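Local coordinates for cytosolic phospholipase A2 delta (Homo sapiens, PDB 5IZ5), which cleaves the fatty acid from the sn-2 position of glycerophospholipids in a calcium-dependent manner, with a preference for linoleic acid at that position, at residues 759-764 / 768-773; 337-342 / 394-399. The protein carries 3 engineered substitutions. One frame throughout, in Å; residues are numbered along the deposited sequence.

Interaction 1 of 2, residues 759-764 / 768-773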
ATOM      1  N   GLY B 759     -24.340 -18.966 -27.228  1.00 68.89           N
ATOM      2  CA  GLY B 759     -24.353 -17.501 -27.233  1.00 67.30           C
ATOM      3  C   GLY B 759     -25.391 -16.888 -26.315  1.00 66.28           C
ATOM      4  O   GLY B 759     -25.648 -15.684 -26.382  1.00 64.52           O
ATOM      5  N   GLN B 760     -25.978 -17.708 -25.450  1.00 66.24           N
ATOM      6  CA  GLN B 760     -26.935 -17.235 -24.462  1.00 68.26           C
ATOM      7  C   GLN B 760     -26.200 -17.047 -23.135  1.00 65.85           C
ATOM      8  O   GLN B 760     -26.231 -17.918 -22.263  1.00 63.35           O
ATOM      9  CB  GLN B 760     -28.077 -18.244 -24.314  1.00 71.50           C
ATOM     10  CG  GLN B 760     -28.888 -18.448 -25.587  1.00 74.05           C
ATOM     11  CD  GLN B 760     -30.216 -17.711 -25.567  1.00 75.78           C
ATOM     12  OE1 GLN B 760     -30.258 -16.482 -25.480  1.00 76.91           O
ATOM     13  NE2 GLN B 760     -31.311 -18.460 -25.661  1.00 78.10           N
ATOM     14  N   VAL B 761     -25.532 -15.904 -23.001  1.00 63.53           N
ATOM     15  CA  VAL B 761     -24.726 -15.604 -21.821  1.00 62.24           C
ATOM     16  C   VAL B 761     -25.563 -14.774 -20.858  1.00 60.80           C
ATOM     17  O   VAL B 761     -25.946 -13.644 -21.166  1.00 57.25           O
ATOM     18  CB  VAL B 761     -23.430 -14.847 -22.182  1.00 61.77           C
ATOM     19  CG1 VAL B 761     -22.491 -14.781 -20.980  1.00 61.42           C
ATOM     20  CG2 VAL B 761     -22.728 -15.522 -23.352  1.00 60.35           C
ATOM     21  N   ASP B 762     -25.832 -15.343 -19.688  1.00 60.82           N
ATOM     22  CA  ASP B 762     -26.702 -14.710 -18.709  1.00 61.48           C
ATOM     23  C   ASP B 762     -25.955 -13.611 -17.939  1.00 62.15           C
ATOM     24  O   ASP B 762     -25.424 -13.850 -16.857  1.00 65.03           O
ATOM     25  CB  ASP B 762     -27.264 -15.780 -17.755  1.00 60.50           C
ATOM     26  CG  ASP B 762     -28.383 -15.254 -16.876  1.00 60.43           C
ATOM     27  OD1 ASP B 762     -28.837 -14.110 -17.108  1.00 58.73           O
ATOM     28  OD2 ASP B 762     -28.804 -15.983 -15.950  1.00 60.26           O
ATOM     29  N   LEU B 763     -25.939 -12.404 -18.501  1.00 62.00           N
ATOM     30  CA  LEU B 763     -25.257 -11.259 -17.891  1.00 61.92           C
ATOM     31  C   LEU B 763     -26.179 -10.290 -17.142  1.00 62.67           C
ATOM     32  O   LEU B 763     -25.680  -9.407 -16.442  1.00 61.94           O
ATOM     33  CB  LEU B 763     -24.503 -10.460 -18.963  1.00 62.59           C
ATOM     34  CG  LEU B 763     -23.402 -11.155 -19.768  1.00 63.03           C
ATOM     35  CD1 LEU B 763     -22.792 -10.160 -20.742  1.00 63.09           C
ATOM     36  CD2 LEU B 763     -22.320 -11.739 -18.872  1.00 63.59           C
ATOM     37  N   THR B 764     -27.499 -10.426 -17.287  1.00 64.38           N
ATOM     38  CA  THR B 764     -28.427  -9.357 -16.834  1.00 66.38           C
ATOM     39  C   THR B 764     -29.619  -9.660 -15.910  1.00 67.83           C
ATOM     40  O   THR B 764     -29.977  -8.814 -15.090  1.00 66.97           O
ATOM     41  CB  THR B 764     -28.992  -8.594 -18.049  1.00 67.10           C
ATOM     42  OG1 THR B 764     -29.480  -9.528 -19.022  1.00 68.67           O
ATOM     43  CG2 THR B 764     -27.923  -7.718 -18.681  1.00 66.54           C
ATOM     44  N   CYS B 768     -28.342 -14.600 -12.702  1.00 60.35           N
ATOM     45  CA  CYS B 768     -27.049 -14.330 -13.326  1.00 59.63           C
ATOM     46  C   CYS B 768     -25.982 -15.046 -12.509  1.00 57.38           C
ATOM     47  O   CYS B 768     -25.785 -14.717 -11.338  1.00 58.82           O
ATOM     48  CB  CYS B 768     -26.759 -12.826 -13.339  1.00 60.09           C
ATOM     49  SG  CYS B 768     -25.085 -12.371 -13.862  1.00 60.91           S
ATOM     50  N   PRO B 769     -25.295 -16.031 -13.111  1.00 54.98           N
ATOM     51  CA  PRO B 769     -24.307 -16.807 -12.370  1.00 55.33           C
ATOM     52  C   PRO B 769     -22.934 -16.126 -12.220  1.00 52.74           C
ATOM     53  O   PRO B 769     -22.012 -16.735 -11.670  1.00 53.85           O
ATOM     54  CB  PRO B 769     -24.174 -18.065 -13.221  1.00 55.42           C
ATOM     55  CG  PRO B 769     -24.350 -17.560 -14.609  1.00 55.31           C
ATOM     56  CD  PRO B 769     -25.338 -16.429 -14.527  1.00 55.28           C
ATOM     57  N   TYR B 770     -22.798 -14.885 -12.683  1.00 50.04           N
ATOM     58  CA  TYR B 770     -21.509 -14.194 -12.678  1.00 48.56           C
ATOM     59  C   TYR B 770     -21.467 -13.067 -11.650  1.00 47.36           C
ATOM     60  O   TYR B 770     -20.683 -12.134 -11.773  1.00 45.54           O
ATOM     61  CB  TYR B 770     -21.231 -13.648 -14.072  1.00 47.82           C
ATOM     62  CG  TYR B 770     -21.352 -14.693 -15.159  1.00 48.38           C
ATOM     63  CD1 TYR B 770     -20.565 -15.837 -15.134  1.00 48.95           C
ATOM     64  CD2 TYR B 770     -22.251 -14.538 -16.214  1.00 48.56           C
ATOM     65  CE1 TYR B 770     -20.664 -16.798 -16.128  1.00 48.41           C
ATOM     66  CE2 TYR B 770     -22.356 -15.493 -17.217  1.00 48.18           C
ATOM     67  CZ  TYR B 770     -21.563 -16.621 -17.169  1.00 48.37           C
ATOM     68  OH  TYR B 770     -21.663 -17.568 -18.159  1.00 45.93           O
ATOM     69  N   THR B 771     -22.317 -13.158 -10.636  1.00 48.28           N
ATOM     70  CA  THR B 771     -22.370 -12.145  -9.588  1.00 49.52           C
ATOM     71  C   THR B 771     -21.099 -12.192  -8.722  1.00 49.40           C
ATOM     72  O   THR B 771     -20.477 -13.244  -8.581  1.00 48.13           O
ATOM     73  CB  THR B 771     -23.655 -12.290  -8.731  1.00 49.99           C
ATOM     74  OG1 THR B 771     -23.746 -11.195  -7.816  1.00 56.54           O
ATOM     75  CG2 THR B 771     -23.684 -13.599  -7.951  1.00 50.77           C
ATOM     76  N   LEU B 772     -20.744 -11.043  -8.150  1.00 49.15           N
ATOM     77  CA  LEU B 772     -19.466 -10.842  -7.454  1.00 52.16           C
ATOM     78  C   LEU B 772     -19.062 -11.992  -6.541  1.00 52.27           C
ATOM     79  O   LEU B 772     -17.967 -12.532  -6.656  1.00 52.23           O
ATOM     80  CB  LEU B 772     -19.507  -9.552  -6.629  1.00 51.78           C
ATOM     81  CG  LEU B 772     -18.216  -9.122  -5.928  1.00 52.35           C
ATOM     82  CD1 LEU B 772     -17.095  -8.889  -6.925  1.00 52.72           C
ATOM     83  CD2 LEU B 772     -18.476  -7.868  -5.111  1.00 53.42           C
ATOM     84  N   SER B 773     -19.950 -12.375  -5.638  1.00 51.55           N
ATOM     85  CA  SER B 773     -19.580 -13.346  -4.622  1.00 51.78           C
ATOM     86  C   SER B 773     -19.680 -14.795  -5.063  1.00 51.06           C
ATOM     87  O   SER B 773     -19.212 -15.653  -4.342  1.00 51.35           O
ATOM     88  CB  SER B 773     -20.378 -13.125  -3.344  1.00 54.46           C
ATOM     89  OG  SER B 773     -20.022 -11.882  -2.760  1.00 58.57           O
TER

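Interaction 2 of 2, residues 337-342 / 394-399. With SO4 (sulfate ion), chain M.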
ATOM      1  N   ARG B 337     -15.817 -13.553 -11.942  1.00 41.79           N
ATOM      2  CA  ARG B 337     -16.273 -13.054 -13.234  1.00 43.49           C
ATOM      3  C   ARG B 337     -15.102 -12.413 -13.965  1.00 42.48           C
ATOM      4  O   ARG B 337     -14.817 -12.773 -15.108  1.00 41.59           O
ATOM      5  CB  ARG B 337     -17.406 -12.042 -13.052  1.00 44.75           C
ATOM      6  CG  ARG B 337     -17.904 -11.438 -14.350  1.00 46.86           C
ATOM      7  CD  ARG B 337     -19.125 -10.549 -14.146  1.00 48.91           C
ATOM      8  NE  ARG B 337     -19.168  -9.828 -12.862  1.00 51.85           N
ATOM      9  CZ  ARG B 337     -18.514  -8.716 -12.538  1.00 53.80           C
ATOM     10  NH1 ARG B 337     -17.696  -8.135 -13.387  1.00 60.05           N
ATOM     11  NH2 ARG B 337     -18.680  -8.189 -11.327  1.00 55.91           N
ATOM     12  N   ALA B 338     -14.423 -11.482 -13.291  1.00 41.36           N
ATOM     13  CA  ALA B 338     -13.228 -10.832 -13.837  1.00 40.14           C
ATOM     14  C   ALA B 338     -12.146 -11.865 -14.146  1.00 40.18           C
ATOM     15  O   ALA B 338     -11.520 -11.805 -15.196  1.00 39.81           O
ATOM     16  CB  ALA B 338     -12.686  -9.773 -12.875  1.00 40.69           C
ATOM     17  N   MET B 339     -11.929 -12.807 -13.231  1.00 39.29           N
ATOM     18  CA  MET B 339     -10.901 -13.829 -13.417  1.00 40.08           C
ATOM     19  C   MET B 339     -11.154 -14.632 -14.697  1.00 42.03           C
ATOM     20  O   MET B 339     -10.254 -14.803 -15.521  1.00 40.42           O
ATOM     21  CB  MET B 339     -10.851 -14.779 -12.216  1.00 39.59           C
ATOM     22  CG  MET B 339      -9.805 -15.875 -12.338  1.00 41.13           C
ATOM     23  SD  MET B 339      -9.882 -17.136 -11.062  1.00 41.48           S
ATOM     24  CE  MET B 339     -11.412 -17.988 -11.487  1.00 42.80           C
ATOM     25  N   THR B 340     -12.381 -15.123 -14.846  1.00 42.37           N
ATOM     26  CA  THR B 340     -12.769 -15.956 -15.990  1.00 43.44           C
ATOM     27  C   THR B 340     -12.653 -15.190 -17.304  1.00 43.05           C
ATOM     28  O   THR B 340     -12.006 -15.645 -18.246  1.00 43.06           O
ATOM     29  CB  THR B 340     -14.207 -16.484 -15.822  1.00 44.73           C
ATOM     30  OG1 THR B 340     -14.265 -17.312 -14.657  1.00 44.57           O
ATOM     31  CG2 THR B 340     -14.664 -17.298 -17.041  1.00 46.02           C
ATOM     32  N   SER B 341     -13.267 -14.016 -17.346  1.00 43.12           N
ATOM     33  CA  SER B 341     -13.299 -13.216 -18.554  1.00 42.97           C
ATOM     34  C   SER B 341     -11.896 -12.805 -19.016  1.00 43.90           C
ATOM     35  O   SER B 341     -11.617 -12.793 -20.218  1.00 40.52           O
ATOM     36  CB  SER B 341     -14.162 -11.982 -18.327  1.00 44.22           C
ATOM     37  OG  SER B 341     -14.234 -11.196 -19.505  1.00 46.75           O
ATOM     38  N   LEU B 342     -11.024 -12.480 -18.059  1.00 42.09           N
ATOM     39  CA  LEU B 342      -9.649 -12.082 -18.350  1.00 40.52           C
ATOM     40  C   LEU B 342      -8.858 -13.217 -18.998  1.00 40.44           C
ATOM     41  O   LEU B 342      -8.059 -12.979 -19.897  1.00 37.98           O
ATOM     42  CB  LEU B 342      -8.944 -11.597 -17.075  1.00 39.94           C
ATOM     43  CG  LEU B 342      -7.496 -11.116 -17.196  1.00 40.29           C
ATOM     44  CD1 LEU B 342      -7.325 -10.060 -18.280  1.00 40.43           C
ATOM     45  CD2 LEU B 342      -7.023 -10.565 -15.853  1.00 40.91           C
ATOM     46  N   GLU B 394     -12.103 -26.168 -13.807  1.00 50.50           N
ATOM     47  CA  GLU B 394     -12.353 -27.317 -12.942  1.00 51.92           C
ATOM     48  C   GLU B 394     -12.469 -26.915 -11.472  1.00 51.52           C
ATOM     49  O   GLU B 394     -13.364 -27.385 -10.760  1.00 51.15           O
ATOM     50  CB  GLU B 394     -11.270 -28.377 -13.144  1.00 54.12           C
ATOM     51  CG  GLU B 394     -11.401 -29.083 -14.488  1.00 57.93           C
ATOM     52  CD  GLU B 394     -10.269 -30.049 -14.789  1.00 59.57           C
ATOM     53  OE1 GLU B 394      -9.321 -30.149 -13.983  1.00 61.34           O
ATOM     54  OE2 GLU B 394     -10.333 -30.711 -15.846  1.00 61.05           O
ATOM     55  N   HIS B 395     -11.587 -26.024 -11.026  1.00 50.11           N
ATOM     56  CA  HIS B 395     -11.641 -25.534  -9.648  1.00 49.02           C
ATOM     57  C   HIS B 395     -12.851 -24.653  -9.402  1.00 48.22           C
ATOM     58  O   HIS B 395     -13.420 -24.669  -8.316  1.00 46.74           O
ATOM     59  CB  HIS B 395     -10.345 -24.808  -9.283  1.00 48.80           C
ATOM     60  CG  HIS B 395      -9.212 -25.744  -9.007  1.00 48.54           C
ATOM     61  ND1 HIS B 395      -9.134 -26.481  -7.848  1.00 48.82           N
ATOM     62  CD2 HIS B 395      -8.139 -26.097  -9.750  1.00 46.70           C
ATOM     63  CE1 HIS B 395      -8.052 -27.235  -7.877  1.00 48.38           C
ATOM     64  NE2 HIS B 395      -7.430 -27.021  -9.023  1.00 48.57           N
ATOM     65  N   LEU B 396     -13.255 -23.890 -10.412  1.00 48.95           N
ATOM     66  CA  LEU B 396     -14.427 -23.035 -10.271  1.00 49.45           C
ATOM     67  C   LEU B 396     -15.719 -23.873 -10.283  1.00 50.31           C
ATOM     68  O   LEU B 396     -16.740 -23.448  -9.744  1.00 48.35           O
ATOM     69  CB  LEU B 396     -14.434 -21.949 -11.351  1.00 50.68           C
ATOM     70  CG  LEU B 396     -15.125 -20.612 -11.054  1.00 51.84           C
ATOM     71  CD1 LEU B 396     -14.727 -20.009  -9.718  1.00 52.07           C
ATOM     72  CD2 LEU B 396     -14.808 -19.625 -12.168  1.00 53.08           C
ATOM     73  N   ALA B 397     -15.651 -25.074 -10.860  1.00 51.83           N
ATOM     74  CA  ALA B 397     -16.802 -25.984 -10.946  1.00 55.42           C
ATOM     75  C   ALA B 397     -17.044 -26.814  -9.688  1.00 54.77           C
ATOM     76  O   ALA B 397     -18.187 -27.139  -9.380  1.00 55.15           O
ATOM     77  CB  ALA B 397     -16.651 -26.908 -12.151  1.00 55.83           C
ATOM     78  N   LYS B 398     -15.979 -27.169  -8.972  1.00 54.24           N
ATOM     79  CA  LYS B 398     -16.108 -28.043  -7.796  1.00 53.81           C
ATOM     80  C   LYS B 398     -16.956 -27.406  -6.695  1.00 51.33           C
ATOM     81  O   LYS B 398     -17.047 -26.180  -6.597  1.00 49.78           O
ATOM     82  CB  LYS B 398     -14.728 -28.407  -7.237  1.00 54.86           C
ATOM     83  CG  LYS B 398     -14.061 -27.274  -6.475  1.00 55.69           C
ATOM     84  CD  LYS B 398     -12.591 -27.544  -6.215  1.00 55.41           C
ATOM     85  CE  LYS B 398     -11.913 -26.310  -5.642  1.00 54.61           C
ATOM     86  NZ  LYS B 398     -10.667 -26.664  -4.916  1.00 54.10           N
ATOM     87  N   SER B 399     -17.561 -28.250  -5.868  1.00 50.57           N
ATOM     88  CA  SER B 399     -18.425 -27.782  -4.783  1.00 52.61           C
ATOM     89  C   SER B 399     -17.622 -27.052  -3.713  1.00 52.47           C
ATOM     90  O   SER B 399     -16.649 -27.581  -3.188  1.00 50.88           O
ATOM     91  CB  SER B 399     -19.174 -28.950  -4.137  1.00 52.78           C
ATOM     92  OG  SER B 399     -19.828 -28.535  -2.947  1.00 53.52           O
TER
HETATM   93  S   SO4 M 901     -21.226 -25.400  -4.055  1.00123.32           S
HETATM   94  O1  SO4 M 901     -21.609 -26.129  -5.286  1.00122.98           O
HETATM   95  O2  SO4 M 901     -20.189 -24.392  -4.371  1.00121.18           O
HETATM   96  O3  SO4 M 901     -22.415 -24.732  -3.487  1.00120.14           O
HETATM   97  O4  SO4 M 901     -20.696 -26.349  -3.054  1.00123.30           O

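Interaction 1 of 2, residues 759-764 / 768-773
Tyr770, whose CB already points at 759-764, holds CG anti to its carbonyl carbon (chi1 -52°), which lays the CD2-CE2 side of the ring against Asp762 O, while Asp762 turns its carboxylate beside Cys768 and Pro769 with CG anti to the backbone N (chi1 -169°). That side of the tyrosine meets three groups obliquely. Asp762 O lies 3.3 Å from Tyr770 CD2, Val761 CG1 is 3.8 Å from Tyr770 CE2, and Leu763 CD2 comes within 3.9 Å of Tyr770 CD2. Pro769 CG sits over the centre of one ring face. The same Asp762 O is also 3.4 Å from Cys768 SG and 3.5 Å from Pro769 CD. Tyr770 N donates a hydrogen bond to Cys768 SG (3.6 Å, 158°), which links the residues on either side of Pro769, and Tyr770 OH bonds to Asp781 O of helix 779-794. Asp762 is itself the centre of an inverse gamma turn. An alanine here keeps the CB contact with the proline but removes the carboxylate, which would probably leave the backbone of Cys768 less closely packed on that side. Chemically, then, about 9 Å (side chain to side chain) from the substrate-binding Gly334, Tyr770 is set between one backbone carbonyl and the methyls of Val761 and Leu763.

Interaction 2 of 2, residues 337-342 / 394-399
Leu396 CD2 is where 394-399 touches 337-342: the methyl of Met339 reaches it tip to tip, CE to CD2 at 3.8 Å, and Thr340 comes at it obliquely with OG1 3.4 Å from the same Leu396 CD2. Met339 gets there by running extended through its first two torsions and then bending at chi3 (70°), which turns CE to the leucine. Thr340 presents a hydroxyl whose polar need is met within its own helix, by Ala336 O, so the leucine methyl packs against an oxygen that already has a partner. The backbones stay well apart, with the CA atoms of Thr340 and Leu396 9.3 Å from each other, and the contact is small but buried. Around it, Phe782 of helix 779-794 packs on both Thr340 and Leu396, Tyr777 adds backbone hydrogen bonds to Leu396, and Trp369 of helix 367-375 touches Met339. Beyond Leu396 helix 386-397 ends, and Lys398 is the first residue to leave helical geometry. Its CE lies at the edge of the His395 ring, in plane, and Lys398 NZ makes a weak hydrogen bond to His395 ND1 (3.3 Å) and a further one to Ser438 O. A sulfate, probably from the crystallisation liquor, sits by Ser399. Met339 lies about 9 Å, side chain to side chain, from the nucleophile Ser365. This packing is consistent with the patatin-like fold of this family, in which strand 327-331, a glycine-rich turn with the substrate-binding Gly334 and Gly335, and helix 335-351 lie next to the strand that leads to the nucleophile.

Overall arrangement
From the N terminus, the chain first reaches interaction 2, where 337-342 meets 394-399 and closes a loop of 51 residues that includes strand 360-363 and the nucleophile Ser365. Much later, interaction 1 closes a far shorter loop: three residues separate 759-764 from 768-773. The two are in series, neither nested nor crossed. Their centres are about 12 Å apart, and they touch directly, with Arg337 NE 3.0 Å from Tyr770 O, probably a hydrogen bond. Helix 779-794, which follows interaction 1, packs against both contacts, joining this late loop of the catalytic domain to helices 335-351 and 386-397.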